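Local coordinates for protein pseudoalteromonas arctica PAMC 21717 (Pseudoalteromonas arctica, PDB 5YL7) that probably hydrolyses peptide bonds as a cold-active, calcium-binding serine protease of the subtilase family, at residues 6-9 / 10-13; 137-140 / 141-144; 181-184 / 185-188. All coordinates share one frame; numbering follows the deposited sequence.

The three contacts follow one another along the chain in numerical order. Interaction 1 lies at the N-terminus, where the chain turns into helix 12-15. It stands on the opposite side of the protein from the other two, with centres about 33 Å from interaction 2 and 36 Å from interaction 3. Those two are neighbours, centres about 12 Å apart. Interaction 2 starts helix 140-150, on the way from strand 126-131 to strand 167-170; interaction 3 lies on helix 180-191, between strands 167-170 and 195-199 of the same parallel sheet. Ala-144 CB lies 3.7 Å from Thr-181 CG2, so the helix that starts at the peptide-binding segment packs directly against helix 180-191.

Interaction 1. Residues 6-9 / 10-13; sequences PRFD and DQWH
A short 3-10 turn leading toward helix 12-15 brings Arg-7 and Asp-10 together. Arg-7 NE donates to Asp-10 OD2 over 2.7 Å in a fairly straight bond (156° at the hydrogen), which is also a salt bridge. The carboxylate oxygen sits at the edge of the guanidinium, close to its plane, and accepts through its anti lone pair, on the side away from OD1. The two flat groups stand almost perpendicular, 85° apart. Bends at chi2 and chi3 of Arg-7 fold the chain over so that NE, rather than the far nitrogens, makes the bond, while NH2 goes on to a weak hydrogen bond with Tyr-276 OH. Asp-10 OD2 has a second donor: water 1 lies 2.7 Å from it. Water 2 donates to Pro-6 O at 2.9 Å, helping to tie the start of the turn to Asp-10, from whose backbone N it accepts a weak hydrogen bond.

The backbone keeps the turn tight. Gln-11 N donates to Phe-8 O at 2.8 Å, and the bonds from Asp-10 N and Gln-11 N to Arg-7 O are weak. Gln-11 then centres an inverse gamma turn, closed by a weak bond from Trp-12 N to Asp-10 O, and the chain passes into helix 12-15.

The side chain of Gln-11 runs back alongside the carbonyls of the turn, with CB 3.3 Å from Phe-8 O and CG 3.6 Å from Arg-7 O. Its buried amide is satisfied elsewhere: OE1 accepts from Ala-119 N and NE2 donates to Leu-259 O. Ala-119 follows directly on Val-118, a residue of a calcium site that also includes Asp-5, and the Gln-11 side chain lies about 7 Å from a bound calcium ion, probably this one.

Interaction 2. Residues 137-140 / 141-144; sequences GGLT and SDIA
Ile-143 reaches back alongside the carbonyl of Leu-139 at the first turn of helix 140-150, and its side chain can be followed atom by atom. CB lies beside the carbonyl oxygens of the opening turn, 3.7 Å from Thr-140 O. CG1 stands beside the backbone N and anti to the carbonyl carbon (chi1 -61°), which lays it against Leu-139 O at 3.4 Å. An extended chi2 then carries CD1 onward past that oxygen to the backbone of Gly-138, whose C is 4.2 Å away. The chain is thus laid along the entering backbone, and the side chain also touches Val-132.

Leu-139 holds the N-cap position. Its carbonyl O receives Ile-143 N at 3.0 Å in a nearly straight bond, 173° at the hydrogen. One residue on, Ala-144 N bonds to Thr-140 O at 2.9 Å. Leu-139 has no polar side-chain atom to offer the helix start, and its isobutyl group instead leans over Ser-141, with CD2 close to OG at 3.2 Å.

A further polar link, made by a side chain, runs through Asp-142 and water 3. The water donates to Asp-142 OD2 at 2.8 Å and accepts from Leu-139 N, so the carboxylate holds the entering backbone indirectly. Its other oxygen, OD1, is buried among partners from elsewhere, a salt bridge to Arg-73 and a hydrogen bond with Ser-62 OG, which probably fix its rotation and balance its charge.

Gly-138 makes backbone hydrogen bonds to a bound peptide, and Ile-143 packs on a modified side chain of that ligand. A backbone edge followed by the first turn of a helix is consistent with the S4 side of the substrate cleft in subtilases.

Interaction 3. Residues 181-184 / 185-188; sequences TTQN and AINT
Gln-183 and Asn-187, one turn apart on helix 180-191, join through their side-chain amides. Gln-183 NE2 donates to Asn-187 OD1 at 3.0 Å with 152° at the hydrogen. The donor rises above the plane of the Asn-187 carbonyl, missing the lone-pair direction, and the two amide planes lie 32° apart. With CG anti to the backbone N (chi1 -174°) and a bend at chi2, the Gln-183 chain curls back to bring NE2 over the next turn. Its OE1 accepts from Asn-216 N, so both ends of the amide are engaged.

The tight part is the buried face. Ile-186 CD1 meets Thr-182 CG2 at 3.9 Å, and Ile-186 CG1 lies 3.4 Å from Thr-182 O, the oxygen that also takes Ile-186 N at 3.0 Å. Ala-185 packs against Ala-144 and Ile-148 of helix 140-150, while Thr-182 and Ile-186 touch Cys-215, which is disulfide-bonded to Cys-178. Thr-182 OG1 turns to a hydrogen bond with Ser-179 OG.

The exposed side is bridged by water instead. Water 4 donates to Asn-184 OD1 at 2.7 Å and accepts from Asn-187 ND2. Water 5 donates to Asn-184 O and lies 2.6 Å from Thr-188 OG1, adding a second bond to a carbonyl already taken by Thr-188 N. An alanine in place of Gln-183 would probably leave Asn-187 OD1 and Asn-216 N without their partners and set the Asn-187 amide freer to turn.

Helix 180-191 is therefore two-sided: small and aliphatic groups seat it on helix 140-150 and the disulfide loop, whereas on the outer side amides and water supplement the backbone bonds, and Gln-183 couples the helix to the chain beside Cys-215.

Interaction 1. Residues 6-9 / 10-13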
ATOM      1  N   PRO A   6      -0.785 -17.874 -12.766  1.00  8.04           N
ATOM      2  CA  PRO A   6      -0.479 -19.170 -12.196  1.00  9.06           C
ATOM      3  C   PRO A   6      -0.213 -19.132 -10.716  1.00 10.13           C
ATOM      4  O   PRO A   6      -0.330 -20.148 -10.039  1.00 12.82           O
ATOM      5  CB  PRO A   6       0.753 -19.617 -12.970  1.00  9.66           C
ATOM      6  CG  PRO A   6       1.300 -18.286 -13.545  1.00 10.84           C
ATOM      7  CD  PRO A   6       0.133 -17.475 -13.869  1.00  8.56           C
ATOM      8  N   ARG A   7       0.199 -17.992 -10.147  1.00  8.60           N
ATOM      9  CA  ARG A   7       0.358 -17.874  -8.711  1.00  8.34           C
ATOM     10  C   ARG A   7      -0.883 -17.406  -7.962  1.00  7.57           C
ATOM     11  O   ARG A   7      -0.812 -17.239  -6.727  1.00  8.04           O
ATOM     12  CB  ARG A   7       1.557 -16.979  -8.380  1.00  8.14           C
ATOM     13  CG  ARG A   7       2.849 -17.446  -8.959  1.00  9.41           C
ATOM     14  CD  ARG A   7       3.305 -18.735  -8.453  1.00  9.90           C
ATOM     15  NE  ARG A   7       3.678 -18.714  -7.072  1.00 10.23           N
ATOM     16  CZ  ARG A   7       4.817 -18.352  -6.566  1.00 10.04           C
ATOM     17  NH1 ARG A   7       5.804 -17.847  -7.291  1.00 11.88           N
ATOM     18  NH2 ARG A   7       4.994 -18.437  -5.233  1.00 11.76           N
ATOM     19  N   PHE A   8      -1.998 -17.169  -8.598  1.00  8.34           N
ATOM     20  CA  PHE A   8      -3.235 -16.754  -7.919  1.00  8.67           C
ATOM     21  C   PHE A   8      -3.578 -17.652  -6.809  1.00  9.03           C
ATOM     22  O   PHE A   8      -3.951 -17.194  -5.723  1.00  8.16           O
ATOM     23  CB  PHE A   8      -4.383 -16.628  -8.902  1.00  9.34           C
ATOM     24  CG  PHE A   8      -5.663 -16.233  -8.248  1.00  9.11           C
ATOM     25  CD1 PHE A   8      -5.933 -14.942  -7.828  1.00  9.97           C
ATOM     26  CD2 PHE A   8      -6.598 -17.222  -7.998  1.00 13.27           C
ATOM     27  CE1 PHE A   8      -7.134 -14.686  -7.186  1.00 11.38           C
ATOM     28  CE2 PHE A   8      -7.762 -16.955  -7.382  1.00 14.52           C
ATOM     29  CZ  PHE A   8      -8.040 -15.706  -6.973  1.00 11.84           C
ATOM     30  N   ASP A   9      -3.479 -18.970  -6.975  1.00  9.63           N
ATOM     31  CA  ASP A   9      -3.874 -19.836  -5.911  1.00 10.58           C
ATOM     32  C   ASP A   9      -3.030 -19.694  -4.650  1.00  9.09           C
ATOM     33  O   ASP A   9      -3.500 -19.960  -3.529  1.00 11.42           O
ATOM     34  CB  ASP A   9      -3.834 -21.356  -6.345  1.00 15.11           C
ATOM     35  CG  ASP A   9      -5.007 -21.731  -7.229  1.00 22.11           C
ATOM     36  OD1 ASP A   9      -5.985 -20.959  -7.462  1.00 22.47           O
ATOM     37  OD2 ASP A   9      -4.860 -22.842  -7.782  1.00 26.56           O
ATOM     38  N   ASP A  10      -1.776 -19.262  -4.788  1.00  7.98           N
ATOM     39  CA  ASP A  10      -0.916 -18.971  -3.659  1.00  8.14           C
ATOM     40  C   ASP A  10      -1.325 -17.644  -2.935  1.00  7.47           C
ATOM     41  O   ASP A  10      -0.930 -17.452  -1.790  1.00  7.52           O
ATOM     42  CB  ASP A  10       0.583 -18.874  -4.093  1.00  8.90           C
ATOM     43  CG  ASP A  10       1.212 -20.203  -4.536  1.00 10.53           C
ATOM     44  OD1 ASP A  10       0.750 -21.210  -3.973  1.00 12.67           O
ATOM     45  OD2 ASP A  10       2.056 -20.173  -5.432  1.00 13.77           O
ATOM     46  N   GLN A  11      -2.101 -16.829  -3.620  1.00  6.20           N
ATOM     47  CA  GLN A  11      -2.530 -15.545  -3.053  1.00  6.26           C
ATOM     48  C   GLN A  11      -3.831 -15.748  -2.289  1.00  5.56           C
ATOM     49  O   GLN A  11      -4.874 -15.239  -2.557  1.00  6.09           O
ATOM     50  CB  GLN A  11      -2.691 -14.504  -4.185  1.00  5.96           C
ATOM     51  CG  GLN A  11      -1.348 -14.183  -4.821  1.00  6.55           C
ATOM     52  CD  GLN A  11      -1.421 -13.123  -5.858  1.00  5.91           C
ATOM     53  OE1 GLN A  11      -2.027 -13.281  -6.932  1.00  6.34           O
ATOM     54  NE2 GLN A  11      -0.836 -11.947  -5.543  1.00  6.17           N
ATOM     55  N   TRP A  12      -3.659 -16.500  -1.158  1.00  5.98           N
ATOM     56  CA  TRP A  12      -4.785 -16.845  -0.279  1.00  6.03           C
ATOM     57  C   TRP A  12      -5.575 -15.624   0.171  1.00  5.15           C
ATOM     58  O   TRP A  12      -6.777 -15.654   0.434  1.00  6.50           O
ATOM     59  CB  TRP A  12      -4.280 -17.623   0.960  1.00  6.17           C
ATOM     60  CG  TRP A  12      -3.223 -16.917   1.747  1.00  5.75           C
ATOM     61  CD1 TRP A  12      -1.901 -17.022   1.657  1.00  5.79           C
ATOM     62  CD2 TRP A  12      -3.470 -15.904   2.764  1.00  5.78           C
ATOM     63  NE1 TRP A  12      -1.279 -16.143   2.485  1.00  5.62           N
ATOM     64  CE2 TRP A  12      -2.228 -15.435   3.174  1.00  5.86           C
ATOM     65  CE3 TRP A  12      -4.607 -15.353   3.356  1.00  5.76           C
ATOM     66  CZ2 TRP A  12      -2.083 -14.400   4.139  1.00  5.88           C
ATOM     67  CZ3 TRP A  12      -4.447 -14.337   4.299  1.00  6.72           C
ATOM     68  CH2 TRP A  12      -3.211 -13.896   4.688  1.00  6.15           C
ATOM     69  N   HIS A  13      -4.793 -14.536   0.316  1.00  4.86           N
ATOM     70  CA  HIS A  13      -5.273 -13.275   0.806  1.00  5.10           C
ATOM     71  C   HIS A  13      -6.312 -12.599  -0.093  1.00  5.00           C
ATOM     72  O   HIS A  13      -6.996 -11.685   0.301  1.00  5.30           O
ATOM     73  CB  HIS A  13      -4.103 -12.370   1.148  1.00  5.03           C
ATOM     74  CG  HIS A  13      -2.999 -12.415   0.162  1.00  4.67           C
ATOM     75  ND1 HIS A  13      -2.935 -11.523  -0.903  1.00  4.41           N
ATOM     76  CD2 HIS A  13      -1.934 -13.287   0.007  1.00  5.08           C
ATOM     77  CE1 HIS A  13      -1.870 -11.910  -1.645  1.00  4.26           C
ATOM     78  NE2 HIS A  13      -1.230 -12.945  -1.135  1.00  4.97           N
TER
HETATM   79  O   HOH W   1       1.083 -21.721  -7.440  1.00 32.19           O
HETATM   80  O   HOH W   2      -0.940 -20.876  -7.319  1.00 34.42           O

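Interaction 2. Residues 137-140 / 141-144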
ATOM      1  N   GLY A 137      15.149   4.970   5.372  1.00  9.35           N
ATOM      2  CA  GLY A 137      13.777   5.427   5.502  1.00 10.13           C
ATOM      3  C   GLY A 137      13.563   6.670   4.714  1.00  9.58           C
ATOM      4  O   GLY A 137      14.078   6.892   3.645  1.00  8.97           O
ATOM      5  N   GLY A 138      12.635   7.554   5.213  1.00  9.76           N
ATOM      6  CA  GLY A 138      12.263   8.786   4.576  1.00  9.70           C
ATOM      7  C   GLY A 138      11.998   9.941   5.524  1.00 10.32           C
ATOM      8  O   GLY A 138      11.774   9.693   6.686  1.00 13.43           O
ATOM      9  N   LEU A 139      12.085  11.099   4.960  1.00  9.24           N
ATOM     10  CA  LEU A 139      11.874  12.357   5.706  1.00  8.72           C
ATOM     11  C   LEU A 139      10.405  12.737   5.700  1.00  9.14           C
ATOM     12  O   LEU A 139       9.764  12.725   4.628  1.00  8.06           O
ATOM     13  CB  LEU A 139      12.663  13.417   5.029  1.00 11.85           C
ATOM     14  CG  LEU A 139      12.766  14.807   5.669  1.00 17.96           C
ATOM     15  CD1 LEU A 139      13.333  14.738   7.111  1.00 22.57           C
ATOM     16  CD2 LEU A 139      13.640  15.774   4.835  1.00 22.56           C
ATOM     17  N   THR A 140       9.873  13.112   6.857  1.00 10.09           N
ATOM     18  CA  THR A 140       8.497  13.564   6.956  1.00 10.85           C
ATOM     19  C   THR A 140       8.148  14.584   5.923  1.00  8.86           C
ATOM     20  O   THR A 140       7.047  14.501   5.286  1.00  8.33           O
ATOM     21  CB  THR A 140       8.251  14.115   8.420  1.00 12.07           C
ATOM     22  OG1 THR A 140       8.616  13.055   9.283  1.00 17.33           O
ATOM     23  CG2 THR A 140       6.791  14.633   8.552  1.00 14.17           C
ATOM     24  N   SER A 141       8.976  15.558   5.635  1.00  9.11           N
ATOM     25  CA  SER A 141       8.657  16.587   4.737  1.00 10.26           C
ATOM     26  C   SER A 141       8.595  16.119   3.223  1.00  8.89           C
ATOM     27  O   SER A 141       7.804  16.630   2.445  1.00 10.05           O
ATOM     28  CB  SER A 141       9.584  17.831   4.868  1.00 14.04           C
ATOM     29  OG  SER A 141      10.847  17.378   4.818  1.00 17.01           O
ATOM     30  N   ASP A 142       9.474  15.141   2.916  1.00  7.96           N
ATOM     31  CA  ASP A 142       9.389  14.550   1.585  1.00  7.83           C
ATOM     32  C   ASP A 142       8.117  13.723   1.433  1.00  6.29           C
ATOM     33  O   ASP A 142       7.487  13.761   0.353  1.00  7.29           O
ATOM     34  CB  ASP A 142      10.601  13.659   1.322  1.00  7.37           C
ATOM     35  CG  ASP A 142      11.936  14.416   1.187  1.00  8.41           C
ATOM     36  OD1 ASP A 142      11.936  15.621   0.892  1.00  9.23           O
ATOM     37  OD2 ASP A 142      12.957  13.689   1.200  1.00  8.21           O
ATOM     38  N   ILE A 143       7.767  12.959   2.416  1.00  6.14           N
ATOM     39  CA  ILE A 143       6.517  12.184   2.409  1.00  6.10           C
ATOM     40  C   ILE A 143       5.336  13.104   2.218  1.00  6.71           C
ATOM     41  O   ILE A 143       4.417  12.831   1.426  1.00  6.77           O
ATOM     42  CB  ILE A 143       6.404  11.296   3.629  1.00  6.70           C
ATOM     43  CG1 ILE A 143       7.577  10.299   3.646  1.00  6.93           C
ATOM     44  CG2 ILE A 143       5.064  10.651   3.686  1.00  6.97           C
ATOM     45  CD1 ILE A 143       7.812   9.649   4.983  1.00  8.17           C
ATOM     46  N   ALA A 144       5.322  14.206   2.953  1.00  6.61           N
ATOM     47  CA  ALA A 144       4.197  15.165   2.869  1.00  6.49           C
ATOM     48  C   ALA A 144       4.097  15.789   1.526  1.00  6.39           C
ATOM     49  O   ALA A 144       2.999  15.894   0.947  1.00  6.66           O
ATOM     50  CB  ALA A 144       4.357  16.220   3.964  1.00  7.94           C
TER
HETATM   51  O   HOH W   3      12.679  11.045   2.132  1.00  9.14           O

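Interaction 3. Residues 181-184 / 185-188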
ATOM      1  N   THR A 181       2.837  19.066   9.526  1.00  9.15           N
ATOM      2  CA  THR A 181       3.237  19.029   8.118  1.00  9.06           C
ATOM      3  C   THR A 181       2.443  17.855   7.463  1.00  8.20           C
ATOM      4  O   THR A 181       1.953  18.009   6.369  1.00  8.35           O
ATOM      5  CB  THR A 181       4.733  18.744   8.042  1.00 10.78           C
ATOM      6  OG1 THR A 181       5.417  19.863   8.658  1.00 14.29           O
ATOM      7  CG2 THR A 181       5.261  18.607   6.617  1.00 12.74           C
ATOM      8  N   THR A 182       2.397  16.699   8.118  1.00  7.74           N
ATOM      9  CA  THR A 182       1.706  15.561   7.555  1.00  6.71           C
ATOM     10  C   THR A 182       0.185  15.806   7.490  1.00  5.95           C
ATOM     11  O   THR A 182      -0.421  15.525   6.467  1.00  5.88           O
ATOM     12  CB  THR A 182       2.009  14.299   8.329  1.00  6.79           C
ATOM     13  OG1 THR A 182       3.460  14.177   8.415  1.00  7.81           O
ATOM     14  CG2 THR A 182       1.422  13.089   7.692  1.00  7.30           C
ATOM     15  N   GLN A 183      -0.425  16.280   8.562  1.00  5.92           N
ATOM     16  CA  GLN A 183      -1.858  16.515   8.557  1.00  5.63           C
ATOM     17  C   GLN A 183      -2.213  17.546   7.515  1.00  5.35           C
ATOM     18  O   GLN A 183      -3.226  17.393   6.834  1.00  5.64           O
ATOM     19  CB  GLN A 183      -2.323  16.959   9.941  1.00  5.46           C
ATOM     20  CG  GLN A 183      -3.826  17.075  10.050  1.00  6.00           C
ATOM     21  CD  GLN A 183      -4.502  15.721   9.927  1.00  6.71           C
ATOM     22  OE1 GLN A 183      -4.329  14.839  10.847  1.00  8.13           O
ATOM     23  NE2 GLN A 183      -5.262  15.470   8.891  1.00  6.77           N
ATOM     24  N   ASN A 184      -1.418  18.570   7.358  1.00  5.87           N
ATOM     25  CA  ASN A 184      -1.675  19.582   6.305  1.00  6.84           C
ATOM     26  C   ASN A 184      -1.735  18.970   4.921  1.00  5.89           C
ATOM     27  O   ASN A 184      -2.581  19.257   4.079  1.00  6.17           O
ATOM     28  CB  ASN A 184      -0.622  20.716   6.341  1.00  7.81           C
ATOM     29  CG  ASN A 184      -0.758  21.683   7.475  1.00 11.01           C
ATOM     30  OD1 ASN A 184      -1.790  21.794   8.093  1.00 12.54           O
ATOM     31  ND2 ASN A 184       0.333  22.349   7.748  1.00 12.08           N
ATOM     32  N   ALA A 185      -0.753  18.082   4.678  1.00  5.61           N
ATOM     33  CA  ALA A 185      -0.702  17.385   3.371  1.00  5.30           C
ATOM     34  C   ALA A 185      -1.932  16.491   3.120  1.00  5.02           C
ATOM     35  O   ALA A 185      -2.522  16.483   2.042  1.00  5.83           O
ATOM     36  CB  ALA A 185       0.601  16.635   3.269  1.00  5.82           C
ATOM     37  N   ILE A 186      -2.294  15.705   4.161  1.00  4.72           N
ATOM     38  CA  ILE A 186      -3.471  14.890   4.120  1.00  5.13           C
ATOM     39  C   ILE A 186      -4.726  15.720   3.845  1.00  5.43           C
ATOM     40  O   ILE A 186      -5.575  15.325   3.058  1.00  5.66           O
ATOM     41  CB  ILE A 186      -3.589  14.058   5.378  1.00  5.57           C
ATOM     42  CG1 ILE A 186      -2.441  13.033   5.391  1.00  5.97           C
ATOM     43  CG2 ILE A 186      -4.948  13.394   5.557  1.00  5.55           C
ATOM     44  CD1 ILE A 186      -2.322  12.349   6.737  1.00  8.28           C
ATOM     45  N   ASN A 187      -4.841  16.873   4.555  1.00  5.47           N
ATOM     46  CA  ASN A 187      -6.006  17.721   4.329  1.00  5.76           C
ATOM     47  C   ASN A 187      -6.068  18.198   2.868  1.00  6.37           C
ATOM     48  O   ASN A 187      -7.149  18.221   2.332  1.00  6.78           O
ATOM     49  CB  ASN A 187      -5.953  18.896   5.283  1.00  6.60           C
ATOM     50  CG  ASN A 187      -6.137  18.579   6.758  1.00  6.92           C
ATOM     51  OD1 ASN A 187      -6.576  17.490   7.109  1.00  8.81           O
ATOM     52  ND2 ASN A 187      -5.786  19.554   7.617  1.00  8.23           N
ATOM     53  N   THR A 188      -4.954  18.571   2.333  1.00  5.55           N
ATOM     54  CA  THR A 188      -4.840  18.960   0.940  1.00  6.64           C
ATOM     55  C   THR A 188      -5.279  17.799   0.016  1.00  6.62           C
ATOM     56  O   THR A 188      -6.128  17.951  -0.891  1.00  6.36           O
ATOM     57  CB  THR A 188      -3.457  19.405   0.546  1.00  8.29           C
ATOM     58  OG1 THR A 188      -3.227  20.682   1.206  1.00 13.39           O
ATOM     59  CG2 THR A 188      -3.238  19.573  -0.915  1.00  9.72           C
TER
HETATM   60  O   HOH W   4      -4.289  21.808   6.979  1.00 11.52           O
HETATM   61  O   HOH W   5      -3.439  21.949   3.427  1.00 22.43           O